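Local coordinates for protein porin (PDB 5DL7) that probably forms a beta-barrel channel of the OprD family across the outer membrane, letting small molecules through, perhaps including vanillate and antibiotics, at residues A[277-291]-A[315-329]. Sequence-based numbering, arbitrary orientation.
With C8E ((hydroxyethyloxy)tri(ethyloxy)octane), chain F; C8E ((hydroxyethyloxy)tri(ethyloxy)octane), chain I; C8E ((hydroxyethyloxy)tri(ethyloxy)octane), chain H; C8E ((hydroxyethyloxy)tri(ethyloxy)octane), chain L.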
ATOM      1  N   ASN A 277       6.136   0.428  25.604  1.00 37.42           N
ATOM      2  CA  ASN A 277       4.995   0.616  24.654  1.00 36.87           C
ATOM      3  C   ASN A 277       5.076   1.952  23.914  1.00 33.89           C
ATOM      4  O   ASN A 277       4.292   2.201  23.044  1.00 33.03           O
ATOM      5  CB  ASN A 277       3.757   0.534  25.502  1.00 40.37           C
ATOM      6  CG  ASN A 277       3.498  -0.920  25.932  1.00 45.42           C
ATOM      7  OD1 ASN A 277       3.718  -1.783  25.150  1.00 53.60           O
ATOM      8  ND2 ASN A 277       2.833  -1.070  26.908  1.00 50.07           N
ATOM      9  N   HIS A 278       6.171   2.673  24.142  1.00 33.46           N
ATOM     10  CA  HIS A 278       6.585   3.779  23.294  1.00 32.35           C
ATOM     11  C   HIS A 278       7.497   3.351  22.165  1.00 31.41           C
ATOM     12  O   HIS A 278       8.378   2.563  22.434  1.00 31.71           O
ATOM     13  CB  HIS A 278       7.341   4.938  24.043  1.00 34.62           C
ATOM     14  CG  HIS A 278       6.663   5.436  25.247  1.00 37.56           C
ATOM     15  ND1 HIS A 278       5.741   6.451  25.222  1.00 38.41           N
ATOM     16  CD2 HIS A 278       6.747   5.046  26.555  1.00 41.62           C
ATOM     17  CE1 HIS A 278       5.281   6.654  26.436  1.00 40.55           C
ATOM     18  NE2 HIS A 278       5.851   5.799  27.283  1.00 40.91           N
ATOM     19  N   THR A 279       7.399   3.976  21.016  1.00 28.39           N
ATOM     20  CA  THR A 279       8.346   3.817  19.944  1.00 29.16           C
ATOM     21  C   THR A 279       8.692   5.227  19.414  1.00 30.32           C
ATOM     22  O   THR A 279       7.830   5.891  18.892  1.00 29.71           O
ATOM     23  CB  THR A 279       7.918   2.825  18.831  1.00 27.18           C
ATOM     24  OG1 THR A 279       7.322   1.629  19.392  1.00 31.72           O
ATOM     25  CG2 THR A 279       8.963   2.546  17.898  1.00 30.16           C
ATOM     26  N   VAL A 280       9.993   5.502  19.347  1.00 28.94           N
ATOM     27  CA  VAL A 280      10.464   6.715  18.665  1.00 28.62           C
ATOM     28  C   VAL A 280      11.271   6.305  17.501  1.00 28.44           C
ATOM     29  O   VAL A 280      12.267   5.553  17.651  1.00 27.78           O
ATOM     30  CB  VAL A 280      11.229   7.710  19.576  1.00 31.17           C
ATOM     31  CG1 VAL A 280      11.749   8.908  18.749  1.00 34.89           C
ATOM     32  CG2 VAL A 280      10.324   8.219  20.634  1.00 36.19           C
ATOM     33  N   SER A 281      11.013   6.874  16.304  1.00 25.20           N
ATOM     34  CA  SER A 281      11.778   6.420  15.159  1.00 25.68           C
ATOM     35  C   SER A 281      12.294   7.590  14.296  1.00 27.25           C
ATOM     36  O   SER A 281      11.694   8.709  14.317  1.00 27.12           O
ATOM     37  CB  SER A 281      10.966   5.551  14.223  1.00 26.88           C
ATOM     38  OG  SER A 281      10.346   4.431  14.930  1.00 28.30           O
ATOM     39  N   LEU A 282      13.300   7.358  13.558  1.00 25.19           N
ATOM     40  CA  LEU A 282      13.788   8.322  12.597  1.00 25.00           C
ATOM     41  C   LEU A 282      13.846   7.616  11.286  1.00 24.57           C
ATOM     42  O   LEU A 282      14.250   6.457  11.130  1.00 23.90           O
ATOM     43  CB  LEU A 282      15.195   8.862  13.004  1.00 25.85           C
ATOM     44  CG  LEU A 282      15.333   9.560  14.336  1.00 29.71           C
ATOM     45  CD1 LEU A 282      16.808   9.754  14.574  1.00 33.87           C
ATOM     46  CD2 LEU A 282      14.595  10.926  14.254  1.00 30.39           C
ATOM     47  N   GLY A 283      13.502   8.365  10.207  1.00 22.60           N
ATOM     48  CA  GLY A 283      13.430   7.864   8.869  1.00 22.92           C
ATOM     49  C   GLY A 283      14.271   8.712   7.891  1.00 21.73           C
ATOM     50  O   GLY A 283      14.509   9.947   8.078  1.00 23.52           O
ATOM     51  N   TYR A 284      14.848   8.104   6.865  1.00 21.92           N
ATOM     52  CA  TYR A 284      15.585   8.752   5.818  1.00 20.97           C
ATOM     53  C   TYR A 284      15.293   8.078   4.508  1.00 21.63           C
ATOM     54  O   TYR A 284      15.211   6.821   4.451  1.00 22.00           O
ATOM     55  CB  TYR A 284      17.107   8.742   6.037  1.00 23.68           C
ATOM     56  CG  TYR A 284      17.828   9.527   5.025  1.00 24.55           C
ATOM     57  CD1 TYR A 284      17.697  10.910   4.993  1.00 27.28           C
ATOM     58  CD2 TYR A 284      18.471   8.934   4.084  1.00 26.56           C
ATOM     59  CE1 TYR A 284      18.388  11.705   4.047  1.00 28.59           C
ATOM     60  CE2 TYR A 284      19.209   9.706   3.148  1.00 27.09           C
ATOM     61  CZ  TYR A 284      19.052  11.066   3.098  1.00 28.09           C
ATOM     62  OH  TYR A 284      19.787  11.849   2.120  1.00 29.51           O
ATOM     63  N   MET A 285      15.134   8.895   3.444  1.00 20.51           N
ATOM     64  CA  MET A 285      15.073   8.365   2.101  1.00 20.06           C
ATOM     65  C   MET A 285      15.892   9.200   1.172  1.00 18.87           C
ATOM     66  O   MET A 285      15.995  10.389   1.348  1.00 21.31           O
ATOM     67  CB  MET A 285      13.648   8.187   1.536  1.00 20.25           C
ATOM     68  CG  MET A 285      12.630   7.590   2.494  1.00 19.83           C
ATOM     69  SD  MET A 285      11.172   6.916   1.729  1.00 20.76           S
ATOM     70  CE  MET A 285      10.359   8.415   1.140  1.00 21.43           C
ATOM     71  N   GLN A 286      16.386   8.547   0.143  1.00 18.52           N
ATOM     72  CA  GLN A 286      16.975   9.292  -0.972  1.00 20.51           C
ATOM     73  C   GLN A 286      16.907   8.598  -2.304  1.00 19.79           C
ATOM     74  O   GLN A 286      17.154   7.402  -2.421  1.00 18.39           O
ATOM     75  CB  GLN A 286      18.457   9.622  -0.648  1.00 20.74           C
ATOM     76  CG  GLN A 286      19.211  10.445  -1.673  1.00 23.59           C
ATOM     77  CD  GLN A 286      20.581  10.952  -1.199  1.00 27.98           C
ATOM     78  OE1 GLN A 286      20.899  10.853  -0.026  1.00 28.35           O
ATOM     79  NE2 GLN A 286      21.288  11.660  -2.089  1.00 27.09           N
ATOM     80  N   SER A 287      16.516   9.378  -3.324  1.00 20.44           N
ATOM     81  CA  SER A 287      16.590   8.963  -4.653  1.00 20.90           C
ATOM     82  C   SER A 287      17.837   9.334  -5.363  1.00 19.74           C
ATOM     83  O   SER A 287      18.297  10.491  -5.258  1.00 20.94           O
ATOM     84  CB  SER A 287      15.340   9.611  -5.361  1.00 23.37           C
ATOM     85  OG  SER A 287      15.228   9.153  -6.667  1.00 26.79           O
ATOM     86  N   PHE A 288      18.343   8.417  -6.196  1.00 20.25           N
ATOM     87  CA  PHE A 288      19.528   8.675  -7.009  1.00 22.30           C
ATOM     88  C   PHE A 288      19.248   8.322  -8.463  1.00 20.73           C
ATOM     89  O   PHE A 288      18.553   7.372  -8.714  1.00 21.50           O
ATOM     90  CB  PHE A 288      20.740   7.770  -6.621  1.00 22.67           C
ATOM     91  CG  PHE A 288      21.103   7.914  -5.140  1.00 22.75           C
ATOM     92  CD1 PHE A 288      20.448   7.208  -4.189  1.00 23.18           C
ATOM     93  CD2 PHE A 288      22.157   8.854  -4.779  1.00 26.90           C
ATOM     94  CE1 PHE A 288      20.766   7.400  -2.833  1.00 26.83           C
ATOM     95  CE2 PHE A 288      22.598   8.902  -3.450  1.00 29.95           C
ATOM     96  CZ  PHE A 288      21.874   8.167  -2.509  1.00 27.74           C
ATOM     97  N   GLY A 289      19.918   9.034  -9.399  1.00 20.69           N
ATOM     98  CA  GLY A 289      19.740   8.672 -10.791  1.00 20.47           C
ATOM     99  C   GLY A 289      18.919   9.683 -11.605  1.00 24.29           C
ATOM    100  O   GLY A 289      18.512  10.663 -11.042  1.00 22.61           O
ATOM    101  N   SER A 290      18.853   9.426 -12.886  1.00 19.59           N
ATOM    102  CA  SER A 290      18.181  10.410 -13.832  1.00 21.92           C
ATOM    103  C   SER A 290      16.685  10.550 -13.661  1.00 21.25           C
ATOM    104  O   SER A 290      16.124  11.550 -14.153  1.00 19.99           O
ATOM    105  CB  SER A 290      18.409   9.981 -15.299  1.00 22.80           C
ATOM    106  OG  SER A 290      19.790   9.931 -15.504  1.00 25.50           O
ATOM    107  N   THR A 291      16.034   9.642 -13.022  1.00 20.26           N
ATOM    108  CA  THR A 291      14.595   9.645 -12.764  1.00 21.00           C
ATOM    109  C   THR A 291      14.198   9.398 -11.405  1.00 22.38           C
ATOM    110  O   THR A 291      15.010   8.831 -10.628  1.00 20.65           O
ATOM    111  CB  THR A 291      13.852   8.706 -13.769  1.00 21.96           C
ATOM    112  OG1 THR A 291      14.008   7.267 -13.354  1.00 21.36           O
ATOM    113  CG2 THR A 291      14.261   8.850 -15.181  1.00 22.44           C
ATOM    114  N   LYS A 315      12.466  12.222  -8.244  1.00 19.44           N
ATOM    115  CA  LYS A 315      13.858  12.328  -8.687  1.00 19.29           C
ATOM    116  C   LYS A 315      14.643  13.263  -7.689  1.00 19.98           C
ATOM    117  O   LYS A 315      14.237  14.392  -7.362  1.00 19.66           O
ATOM    118  CB  LYS A 315      13.947  12.853 -10.105  1.00 20.14           C
ATOM    119  CG  LYS A 315      15.393  12.842 -10.585  1.00 24.01           C
ATOM    120  CD  LYS A 315      15.937  13.755 -11.535  1.00 32.02           C
ATOM    121  CE  LYS A 315      17.403  13.686 -11.876  1.00 27.63           C
ATOM    122  NZ  LYS A 315      18.177  14.694 -11.303  1.00 31.40           N
ATOM    123  N   ASP A 316      15.731  12.736  -7.181  1.00 20.25           N
ATOM    124  CA  ASP A 316      16.673  13.375  -6.268  1.00 20.30           C
ATOM    125  C   ASP A 316      16.189  13.733  -4.909  1.00 21.60           C
ATOM    126  O   ASP A 316      16.926  14.341  -4.120  1.00 22.31           O
ATOM    127  CB  ASP A 316      17.295  14.565  -6.902  1.00 23.19           C
ATOM    128  CG  ASP A 316      18.316  14.117  -8.060  1.00 26.19           C
ATOM    129  OD1 ASP A 316      18.740  12.999  -8.256  1.00 28.46           O
ATOM    130  OD2 ASP A 316      18.822  15.128  -8.532  1.00 31.30           O
ATOM    131  N   GLU A 317      14.971  13.289  -4.567  1.00 20.11           N
ATOM    132  CA  GLU A 317      14.368  13.763  -3.302  1.00 19.32           C
ATOM    133  C   GLU A 317      15.070  13.088  -2.115  1.00 21.73           C
ATOM    134  O   GLU A 317      15.160  11.858  -2.091  1.00 20.70           O
ATOM    135  CB  GLU A 317      12.937  13.378  -3.330  1.00 19.34           C
ATOM    136  CG  GLU A 317      12.117  13.854  -2.151  1.00 21.30           C
ATOM    137  CD  GLU A 317      10.633  13.904  -2.291  1.00 20.80           C
ATOM    138  OE1 GLU A 317      10.083  13.384  -3.291  1.00 19.84           O
ATOM    139  OE2 GLU A 317       9.977  14.502  -1.331  1.00 22.03           O
ATOM    140  N   LYS A 318      15.452  13.945  -1.192  1.00 20.94           N
ATOM    141  CA  LYS A 318      15.960  13.532   0.126  1.00 22.25           C
ATOM    142  C   LYS A 318      14.883  13.740   1.103  1.00 19.86           C
ATOM    143  O   LYS A 318      14.287  14.848   1.187  1.00 22.36           O
ATOM    144  CB  LYS A 318      17.175  14.383   0.527  1.00 23.45           C
ATOM    145  CG  LYS A 318      18.387  14.086  -0.333  1.00 28.56           C
ATOM    146  CD  LYS A 318      19.455  15.060   0.232  1.00 35.26           C
ATOM    147  CE  LYS A 318      20.725  14.911  -0.514  1.00 38.13           C
ATOM    148  NZ  LYS A 318      20.520  15.739  -1.739  1.00 39.66           N
ATOM    149  N   VAL A 319      14.595  12.749   1.948  1.00 19.78           N
ATOM    150  CA  VAL A 319      13.544  12.810   2.900  1.00 18.46           C
ATOM    151  C   VAL A 319      13.990  12.506   4.333  1.00 21.05           C
ATOM    152  O   VAL A 319      14.742  11.541   4.491  1.00 20.29           O
ATOM    153  CB  VAL A 319      12.386  11.834   2.574  1.00 20.17           C
ATOM    154  CG1 VAL A 319      11.166  11.986   3.493  1.00 20.60           C
ATOM    155  CG2 VAL A 319      11.862  11.956   1.128  1.00 20.04           C
ATOM    156  N   TYR A 320      13.573  13.372   5.209  1.00 22.15           N
ATOM    157  CA  TYR A 320      13.899  13.279   6.675  1.00 24.99           C
ATOM    158  C   TYR A 320      12.611  13.125   7.391  1.00 23.58           C
ATOM    159  O   TYR A 320      11.730  13.961   7.280  1.00 23.02           O
ATOM    160  CB  TYR A 320      14.650  14.548   7.144  1.00 26.57           C
ATOM    161  CG  TYR A 320      15.824  14.867   6.278  1.00 30.05           C
ATOM    162  CD1 TYR A 320      15.600  15.624   5.092  1.00 31.44           C
ATOM    163  CD2 TYR A 320      17.109  14.473   6.582  1.00 31.29           C
ATOM    164  CE1 TYR A 320      16.675  15.975   4.309  1.00 37.66           C
ATOM    165  CE2 TYR A 320      18.215  14.895   5.769  1.00 32.91           C
ATOM    166  CZ  TYR A 320      17.922  15.585   4.651  1.00 36.29           C
ATOM    167  OH  TYR A 320      18.936  15.997   3.753  1.00 43.85           O
ATOM    168  N   SER A 321      12.508  12.137   8.321  1.00 24.27           N
ATOM    169  CA  SER A 321      11.252  12.007   9.084  1.00 22.66           C
ATOM    170  C   SER A 321      11.501  11.572  10.543  1.00 23.94           C
ATOM    171  O   SER A 321      12.561  11.074  10.909  1.00 23.67           O
ATOM    172  CB  SER A 321      10.304  10.958   8.432  1.00 25.62           C
ATOM    173  OG  SER A 321      10.846   9.651   8.722  1.00 29.79           O
ATOM    174  N   ILE A 322      10.513  11.814  11.293  1.00 23.72           N
ATOM    175  CA  ILE A 322      10.536  11.424  12.735  1.00 26.75           C
ATOM    176  C   ILE A 322       9.125  10.954  13.071  1.00 28.64           C
ATOM    177  O   ILE A 322       8.150  11.428  12.533  1.00 28.93           O
ATOM    178  CB  ILE A 322      10.976  12.542  13.604  1.00 28.21           C
ATOM    179  CG1 ILE A 322      11.107  12.069  15.074  1.00 32.21           C
ATOM    180  CG2 ILE A 322      10.083  13.790  13.518  1.00 28.83           C
ATOM    181  CD1 ILE A 322      11.813  13.071  15.961  1.00 33.75           C
ATOM    182  N   ARG A 323       8.990   9.949  13.951  1.00 25.76           N
ATOM    183  CA  ARG A 323       7.741   9.306  14.268  1.00 24.35           C
ATOM    184  C   ARG A 323       7.705   8.940  15.683  1.00 27.06           C
ATOM    185  O   ARG A 323       8.705   8.531  16.255  1.00 28.57           O
ATOM    186  CB  ARG A 323       7.680   8.022  13.432  1.00 26.99           C
ATOM    187  CG  ARG A 323       6.433   7.266  13.561  1.00 25.96           C
ATOM    188  CD  ARG A 323       6.688   5.917  12.833  1.00 32.53           C
ATOM    189  NE  ARG A 323       5.555   4.931  13.106  1.00 35.48           N
ATOM    190  CZ  ARG A 323       4.686   4.435  12.164  1.00 41.03           C
ATOM    191  NH1 ARG A 323       4.792   4.742  10.854  1.00 41.04           N
ATOM    192  NH2 ARG A 323       3.736   3.590  12.506  1.00 44.52           N
ATOM    193  N   TYR A 324       6.541   9.087  16.267  1.00 24.82           N
ATOM    194  CA  TYR A 324       6.249   8.717  17.665  1.00 26.55           C
ATOM    195  C   TYR A 324       5.002   7.911  17.716  1.00 27.52           C
ATOM    196  O   TYR A 324       4.026   8.230  17.124  1.00 25.72           O
ATOM    197  CB  TYR A 324       6.087   9.953  18.579  1.00 29.05           C
ATOM    198  CG  TYR A 324       5.670   9.511  19.964  1.00 26.24           C
ATOM    199  CD1 TYR A 324       6.505   8.850  20.835  1.00 29.40           C
ATOM    200  CD2 TYR A 324       4.361   9.613  20.375  1.00 28.27           C
ATOM    201  CE1 TYR A 324       6.070   8.389  22.101  1.00 31.73           C
ATOM    202  CE2 TYR A 324       3.934   9.156  21.582  1.00 28.56           C
ATOM    203  CZ  TYR A 324       4.795   8.554  22.462  1.00 30.17           C
ATOM    204  OH  TYR A 324       4.229   8.108  23.665  1.00 30.87           O
ATOM    205  N   GLU A 325       5.041   6.788  18.421  1.00 26.46           N
ATOM    206  CA  GLU A 325       3.857   5.959  18.638  1.00 27.43           C
ATOM    207  C   GLU A 325       3.793   5.440  20.099  1.00 26.36           C
ATOM    208  O   GLU A 325       4.802   5.177  20.700  1.00 27.52           O
ATOM    209  CB  GLU A 325       3.649   4.729  17.641  1.00 34.93           C
ATOM    210  CG  GLU A 325       4.773   3.989  17.432  1.00 41.64           C
ATOM    211  CD  GLU A 325       4.917   3.483  15.895  1.00 45.18           C
ATOM    212  OE1 GLU A 325       3.902   2.912  15.375  1.00 38.67           O
ATOM    213  OE2 GLU A 325       6.124   3.496  15.428  1.00 35.62           O
ATOM    214  N   TYR A 326       2.563   5.239  20.453  1.00 26.04           N
ATOM    215  CA  TYR A 326       2.242   4.594  21.791  1.00 26.60           C
ATOM    216  C   TYR A 326       1.148   3.593  21.615  1.00 27.43           C
ATOM    217  O   TYR A 326       0.111   3.780  20.916  1.00 27.05           O
ATOM    218  CB  TYR A 326       1.831   5.698  22.833  1.00 29.13           C
ATOM    219  CG  TYR A 326       1.766   5.092  24.221  1.00 28.17           C
ATOM    220  CD1 TYR A 326       2.961   4.799  24.874  1.00 33.46           C
ATOM    221  CD2 TYR A 326       0.571   4.909  24.863  1.00 29.24           C
ATOM    222  CE1 TYR A 326       2.916   4.240  26.156  1.00 33.97           C
ATOM    223  CE2 TYR A 326       0.495   4.412  26.177  1.00 30.05           C
ATOM    224  CZ  TYR A 326       1.703   4.052  26.768  1.00 33.72           C
ATOM    225  OH  TYR A 326       1.787   3.539  28.083  1.00 34.95           O
ATOM    226  N   ASP A 327       1.406   2.431  22.198  1.00 28.02           N
ATOM    227  CA  ASP A 327       0.389   1.395  22.349  1.00 28.59           C
ATOM    228  C   ASP A 327      -0.132   1.410  23.781  1.00 29.04           C
ATOM    229  O   ASP A 327       0.570   1.215  24.751  1.00 30.73           O
ATOM    230  CB  ASP A 327       1.025   0.055  22.016  1.00 34.39           C
ATOM    231  CG  ASP A 327       0.109  -1.102  22.194  1.00 39.27           C
ATOM    232  OD1 ASP A 327      -0.986  -1.144  22.803  1.00 36.98           O
ATOM    233  OD2 ASP A 327       0.605  -2.152  21.626  1.00 44.02           O
ATOM    234  N   PHE A 328      -1.408   1.636  23.850  1.00 28.11           N
ATOM    235  CA  PHE A 328      -2.089   1.839  25.135  1.00 30.05           C
ATOM    236  C   PHE A 328      -2.572   0.554  25.864  1.00 31.71           C
ATOM    237  O   PHE A 328      -3.391   0.593  26.826  1.00 30.96           O
ATOM    238  CB  PHE A 328      -3.328   2.740  24.938  1.00 28.00           C
ATOM    239  CG  PHE A 328      -3.091   4.170  24.686  1.00 27.21           C
ATOM    240  CD1 PHE A 328      -2.857   4.617  23.396  1.00 27.91           C
ATOM    241  CD2 PHE A 328      -2.950   5.106  25.740  1.00 26.96           C
ATOM    242  CE1 PHE A 328      -2.643   5.946  23.140  1.00 28.04           C
ATOM    243  CE2 PHE A 328      -2.720   6.511  25.409  1.00 28.14           C
ATOM    244  CZ  PHE A 328      -2.594   6.898  24.146  1.00 27.97           C
ATOM    245  N   LYS A 329      -1.969  -0.584  25.536  1.00 33.48           N
ATOM    246  CA  LYS A 329      -2.348  -1.896  26.076  1.00 37.09           C
ATOM    247  C   LYS A 329      -2.364  -1.928  27.568  1.00 39.00           C
ATOM    248  O   LYS A 329      -3.237  -2.619  28.136  1.00 41.08           O
ATOM    249  CB  LYS A 329      -1.361  -2.910  25.434  1.00 41.50           C
ATOM    250  CG  LYS A 329      -1.587  -4.361  25.958  1.00 57.86           C
ATOM    251  CD  LYS A 329      -1.036  -5.463  25.010  1.00 62.71           C
ATOM    252  CE  LYS A 329       0.239  -4.976  24.301  1.00 72.76           C
ATOM    253  NZ  LYS A 329       1.207  -4.439  25.336  1.00 80.73           N
TER
HETATM  254  C1  C8E F 505      -8.287   8.802  24.917  1.00 56.96           C
HETATM  255  C2  C8E F 505      -6.805   9.162  24.812  1.00 46.99           C
HETATM  256  C3  C8E F 505      -6.329   9.564  23.392  1.00 50.84           C
HETATM  257  C4  C8E F 505      -4.868  10.018  23.502  1.00 50.29           C
HETATM  258  C5  C8E F 505      -4.167  10.447  22.237  1.00 42.27           C
HETATM  259  C6  C8E F 505      -2.923  11.242  22.432  1.00 38.48           C
HETATM  260  C7  C8E F 505      -1.836  10.371  22.883  1.00 29.00           C
HETATM  261  C8  C8E F 505      -0.610  11.118  22.913  1.00 37.30           C
HETATM  262  O9  C8E F 505      -0.087   9.931  23.456  1.00 38.98           O
HETATM  263  C10 C8E F 505       1.104   9.514  24.097  1.00 39.62           C
HETATM  264  C11 C8E F 505       0.498   8.925  25.309  1.00 34.22           C
HETATM  265  O12 C8E F 505       1.316   8.229  26.285  1.00 48.35           O
HETATM  266  C13 C8E F 505       1.580   8.877  27.590  1.00 44.70           C
HETATM  267  C14 C8E F 505       1.852   7.871  28.718  1.00 47.39           C
HETATM  268  O15 C8E F 505       3.179   7.947  29.357  1.00 54.29           O
HETATM  269  C16 C8E F 505       3.540   6.764  30.108  1.00 44.19           C
HETATM  270  C17 C8E F 505       5.030   6.748  30.550  1.00 54.01           C
HETATM  271  O18 C8E F 505       6.019   5.827  30.020  1.00 63.65           O
HETATM  272  C19 C8E F 505       5.781   4.388  30.159  1.00 61.94           C
HETATM  273  C20 C8E F 505       4.345   3.989  29.740  1.00 56.47           C
HETATM  274  O21 C8E F 505       4.010   2.744  29.127  1.00 44.26           O
HETATM  275  C1  C8E I 508      13.130  16.151  25.884  1.00 69.65           C
HETATM  276  C2  C8E I 508      12.213  15.633  24.805  1.00 60.18           C
HETATM  277  C3  C8E I 508      11.170  16.697  24.492  1.00 53.68           C
HETATM  278  C4  C8E I 508      10.375  16.375  23.235  1.00 52.41           C
HETATM  279  C5  C8E I 508       8.926  16.091  23.583  1.00 40.36           C
HETATM  280  C6  C8E I 508       8.110  15.298  22.653  1.00 52.48           C
HETATM  281  C7  C8E I 508       7.278  14.294  23.368  1.00 52.43           C
HETATM  282  C8  C8E I 508       6.480  13.438  22.397  1.00 55.24           C
HETATM  283  O9  C8E I 508       6.487  12.134  23.020  1.00 66.01           O
HETATM  284  C10 C8E I 508       5.534  12.118  24.074  1.00 58.43           C
HETATM  285  C11 C8E I 508       5.856  11.003  24.967  1.00 54.24           C
HETATM  286  O12 C8E I 508       5.091  10.873  26.214  1.00 51.22           O
HETATM  287  C13 C8E I 508       6.083  10.054  26.993  1.00 43.03           C
HETATM  288  C14 C8E I 508       5.845   9.478  28.389  1.00 52.03           C
HETATM  289  O15 C8E I 508       7.135   9.395  29.175  1.00 49.19           O
HETATM  290  C1  C8E H 507       5.443  14.693  14.840  1.00 41.00           C
HETATM  291  C2  C8E H 507       6.522  13.810  15.299  1.00 41.84           C
HETATM  292  C3  C8E H 507       6.721  14.010  16.753  1.00 40.13           C
HETATM  293  C4  C8E H 507       8.013  13.396  17.177  1.00 39.50           C
HETATM  294  C5  C8E H 507       8.225  13.142  18.625  1.00 40.66           C
HETATM  295  C6  C8E H 507       9.607  13.295  19.230  1.00 45.43           C
HETATM  296  C7  C8E H 507       9.847  12.316  20.391  1.00 51.94           C
HETATM  297  C8  C8E H 507      10.960  12.597  21.446  1.00 57.67           C
HETATM  298  O9  C8E H 507      10.855  11.512  22.412  1.00 53.67           O
HETATM  299  C10 C8E H 507      11.617  11.449  23.627  1.00 63.54           C
HETATM  300  C11 C8E H 507      10.812  10.719  24.728  1.00 62.22           C
HETATM  301  O12 C8E H 507       9.984   9.634  24.210  1.00 62.06           O
HETATM  302  C13 C8E H 507       9.290   8.822  25.177  1.00 59.56           C
HETATM  303  C14 C8E H 507      10.242   7.855  25.889  1.00 56.83           C
HETATM  304  O15 C8E H 507       9.535   7.088  26.855  1.00 63.08           O
HETATM  305  C16 C8E H 507      10.088   7.116  28.209  1.00 61.91           C
HETATM  306  C11 C8E L 511      24.929   4.102  -7.769  1.00 48.52           C
HETATM  307  O12 C8E L 511      23.650   4.774  -7.352  1.00 33.81           O
HETATM  308  C13 C8E L 511      23.864   5.671  -6.290  1.00 46.15           C
HETATM  309  C14 C8E L 511      24.611   6.885  -6.848  1.00 44.95           C
HETATM  310  O15 C8E L 511      24.052   7.391  -8.127  1.00 40.21           O
HETATM  311  C16 C8E L 511      24.614   8.676  -8.304  1.00 42.18           C
HETATM  312  C17 C8E L 511      23.953   9.297  -9.507  1.00 41.45           C
HETATM  313  O18 C8E L 511      24.323   8.499 -10.634  1.00 45.07           O
HETATM  314  C19 C8E L 511      23.793   9.077 -11.853  1.00 42.90           C
HETATM  315  C20 C8E L 511      23.755   8.056 -12.961  1.00 46.68           C
HETATM  316  O21 C8E L 511      22.604   7.139 -12.900  1.00 30.57           O
HETATM  317  O   HOH W   1       7.949   5.221  15.994  1.00 26.00           O
HETATM  318  O   HOH W   2      21.350  13.825   3.220  1.00 60.37           O
HETATM  319  O   HOH W   3      16.989  10.368  -8.615  1.00 22.31           O
HETATM  320  O   HOH W   4      20.886  11.681  -9.029  1.00 35.86           O
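His278 and Tyr324 meet across two neighbouring antiparallel strands of the porin barrel. His278 ND1 and Tyr324 OH lie 2.7 Å apart in a hydrogen bond whose donor is undecided. The other imidazole nitrogen is also used: His278 NE2 donates to ether oxygen O18 of the detergent C8E (chain F), at 2.7 Å. Tyr326 CD1 lies over one face of the imidazole, with the two rings oblique at 44°, while O15 of C8E (chain H) sits over the opposite face, toward the rim. With CG anti to the backbone N (chi1 175°), the Tyr324 ring brings its edge to His278 ND1 and Val280 CG2.

Between the strands, backbone bonds run from Asp327 N to Asn277 O at one end to Ser287 N and Glu317 O at the other. Thr279 with Glu325, Ser281 with Arg323, Gly283 with Ser321 and Met285 with Val319 bond in both directions.

On the face carrying Thr279, Ser281, Arg323 and Glu325, Arg323 grips Glu325 side-on. Arg323 NE reaches Glu325 OE2 at 2.8 Å, and Arg323 NH2 reaches Glu325 OE1 at 3.0 Å. A water lies within hydrogen-bonding distance of Thr279 O, Ser281 OG and Glu325 OE2; with more acceptors than protons around it, how it shares its bonds is not settled. Thr279 OG1 bonds to Asn274.

On the detergent-bearing face, farther along, the edge of Tyr284 points at the face of Tyr320, with Tyr284 CE1 3.6 Å from Tyr320 CE2. Tyr284 OH donates to Gln286 OE1 at 2.6 Å and accepts from a water. Lys318 is salt-bridged to Asp352 on the next strand. Past the paired strands, one water joins Gly289 N to Asp316 OD1. Asp316 N donates to another water, which also lies near Ser287 OG and Gly289 O.

The chemistry thus implies a two-sided barrel wall: one face binds detergent through an aromatic cluster, and the other carries an ion pair with water beside it.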